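Local atomic coordinates of luciferase-like monooxygenase (Streptomyces bottropensis, PDB entry 4US5), a protein that probably acts as a flavin-dependent monooxygenase of the bacterial luciferase family, using molecular oxygen to oxidise an organic substrate. Residues Asp296-Met301 with Glu331-Thr336. Sequence-based numbering, arbitrary orientation.
Sequences DQLTKM and EAFELT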
loop_
_atom_site.group_PDB
_atom_site.type_symbol
_atom_site.label_atom_id
_atom_site.label_comp_id
_atom_site.label_asym_id
_atom_site.label_seq_id
_atom_site.Cartn_x
_atom_site.Cartn_y
_atom_site.Cartn_z
ATOM N N ASP B 296 2.920 31.445 19.981
ATOM C CA ASP B 296 3.788 32.618 19.739
ATOM C C ASP B 296 5.118 32.197 19.128
ATOM O O ASP B 296 5.601 32.819 18.171
ATOM C CB ASP B 296 4.013 33.385 21.045
ATOM C CG ASP B 296 2.763 34.095 21.541
ATOM O OD1 ASP B 296 1.758 34.192 20.793
ATOM O OD2 ASP B 296 2.771 34.543 22.696
ATOM N N GLN B 297 5.728 31.149 19.672
ATOM C CA GLN B 297 7.006 30.669 19.165
ATOM C C GLN B 297 6.873 30.211 17.715
ATOM O O GLN B 297 7.697 30.537 16.848
ATOM C CB GLN B 297 7.524 29.524 20.042
ATOM C CG GLN B 297 8.836 28.917 19.599
ATOM C CD GLN B 297 10.024 29.887 19.747
ATOM O OE1 GLN B 297 10.588 30.020 20.822
ATOM N NE2 GLN B 297 10.385 30.569 18.659
ATOM N N LEU B 298 5.831 29.430 17.443
ATOM C CA LEU B 298 5.668 28.853 16.123
ATOM C C LEU B 298 5.321 29.901 15.084
ATOM O O LEU B 298 5.780 29.837 13.959
ATOM C CB LEU B 298 4.583 27.750 16.143
ATOM C CG LEU B 298 4.960 26.478 16.883
ATOM C CD1 LEU B 298 3.713 25.608 17.099
ATOM C CD2 LEU B 298 6.016 25.699 16.118
ATOM N N THR B 299 4.553 30.903 15.490
ATOM C CA THR B 299 4.196 31.999 14.598
ATOM C C THR B 299 5.452 32.803 14.174
ATOM O O THR B 299 5.602 33.160 13.005
ATOM C CB THR B 299 3.131 32.911 15.235
ATOM O OG1 THR B 299 1.926 32.159 15.407
ATOM C CG2 THR B 299 2.828 34.099 14.324
ATOM N N LYS B 300 6.349 33.067 15.121
ATOM C CA LYS B 300 7.631 33.722 14.803
ATOM C C LYS B 300 8.367 32.921 13.745
ATOM O O LYS B 300 8.918 33.482 12.772
ATOM C CB LYS B 300 8.500 33.836 16.047
ATOM C CG LYS B 300 8.046 34.866 17.076
ATOM C CD LYS B 300 9.132 35.097 18.137
ATOM C CE LYS B 300 8.792 36.214 19.124
ATOM N NZ LYS B 300 9.735 36.281 20.286
HETATM N N MSE B 301 8.377 31.592 13.919
HETATM C CA MSE B 301 9.117 30.711 13.028
HETATM C C MSE B 301 8.500 30.694 11.669
HETATM O O MSE B 301 9.193 30.768 10.653
HETATM C CB MSE B 301 9.181 29.300 13.631
HETATM C CG MSE B 301 10.058 29.301 14.883
HETATM SE SE MSE B 301 9.802 27.680 15.916
HETATM C CE MSE B 301 10.700 26.469 14.677
ATOM N N GLU B 331 -7.024 24.834 18.425
ATOM C CA GLU B 331 -7.728 25.976 19.092
ATOM C C GLU B 331 -6.802 27.222 19.095
ATOM O O GLU B 331 -7.200 28.305 18.697
ATOM C CB GLU B 331 -8.092 25.577 20.519
ATOM C CG GLU B 331 -8.825 26.647 21.336
ATOM C CD GLU B 331 -9.038 26.246 22.814
ATOM O OE1 GLU B 331 -8.323 25.353 23.346
ATOM O OE2 GLU B 331 -9.925 26.853 23.457
ATOM N N ALA B 332 -5.537 27.020 19.420
ATOM C CA ALA B 332 -4.593 28.146 19.425
ATOM C C ALA B 332 -4.402 28.794 18.063
ATOM O O ALA B 332 -4.227 30.013 17.967
ATOM C CB ALA B 332 -3.257 27.698 19.990
ATOM N N PHE B 333 -4.443 28.004 16.991
ATOM C CA PHE B 333 -4.314 28.525 15.638
ATOM C C PHE B 333 -5.659 28.800 14.945
ATOM O O PHE B 333 -5.693 29.073 13.750
ATOM C CB PHE B 333 -3.421 27.590 14.812
ATOM C CG PHE B 333 -1.979 27.721 15.153
ATOM C CD1 PHE B 333 -1.448 27.063 16.262
ATOM C CD2 PHE B 333 -1.185 28.605 14.462
ATOM C CE1 PHE B 333 -0.128 27.214 16.595
ATOM C CE2 PHE B 333 0.135 28.762 14.814
ATOM C CZ PHE B 333 0.648 28.081 15.885
ATOM N N GLU B 334 -6.728 28.750 15.715
ATOM C CA GLU B 334 -8.051 29.155 15.241
ATOM C C GLU B 334 -8.500 28.346 14.031
ATOM O O GLU B 334 -9.055 28.885 13.066
ATOM C CB GLU B 334 -8.083 30.697 14.958
ATOM C CG GLU B 334 -7.923 31.464 16.259
ATOM C CD GLU B 334 -7.784 32.990 16.088
ATOM O OE1 GLU B 334 -7.963 33.549 14.970
ATOM O OE2 GLU B 334 -7.464 33.616 17.071
ATOM N N LEU B 335 -8.199 27.050 14.057
ATOM C CA LEU B 335 -8.599 26.198 12.950
ATOM C C LEU B 335 -10.144 26.147 12.880
ATOM O O LEU B 335 -10.814 26.012 13.900
ATOM C CB LEU B 335 -8.038 24.786 13.106
ATOM C CG LEU B 335 -6.713 24.500 12.373
ATOM C CD1 LEU B 335 -5.654 25.503 12.780
ATOM C CD2 LEU B 335 -6.265 23.084 12.629
ATOM N N THR B 336 -10.656 26.165 11.671
ATOM C CA THR B 336 -12.078 25.925 11.427
ATOM C C THR B 336 -12.318 24.404 11.299
ATOM O O THR B 336 -11.780 23.774 10.396
ATOM C CB THR B 336 -12.517 26.616 10.130
ATOM O OG1 THR B 336 -12.334 28.029 10.253
ATOM C CG2 THR B 336 -13.985 26.334 9.819
#
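Phe333 reaches from the end of helix 319-332 to the flank of helix 291-305 and meets Leu298 and Thr299 there, in a small contact that buries 110 Å² between the segments. The backbones stay well apart, with 9.3 Å between the CA atoms of Thr299 and Phe333, and the length of the aromatic side chain makes up the difference.

The apolar part of the contact belongs to Leu298. Its CB lies near the plane of the Phe333 ring, at the edge, 4.0 Å from Phe333 CZ, while Leu298 CD1 comes within 4.1 Å of that same carbon. The leucine therefore touches the far end of the ring with two atoms, and the two side chains cross at about a right angle. Leu298 continues onto Val225, Val227 and Val287 of the barrel strands beneath its helix; Phe333 rests on Leu7 and also meets the ring of His4.

Thr299 OG1 approaches obliquely, 3.9 Å from Phe333 CE2, on the other side of the ring plane from Leu298 CB and CD1. With OG1 anti to its own carbonyl carbon (chi1 -65°), the hydroxyl lies back along the helix and hydrogen-bonds to the carbonyl O of Arg295, so its meeting with the ring is plain van der Waals packing.

The ring is launched where the helix stops. Phe333 is the first residue to leave helical geometry, and Glu334, at positive phi, is the C' residue of a Schellman motif, its N bonded to Glu331 O at 3.1 Å and Leu335 N bonded back to the carbonyl O five residues earlier. Cut back to an alanine, Phe333 would probably leave a gap beside Leu298 CB and CD1 and lose its packing against Thr299. In this TIM-barrel fold, the end of the last helix is thus packed against helix 291-305 by an apolar, non-directional joint, the threonine hydroxyl at the ring being already engaged by its own helix.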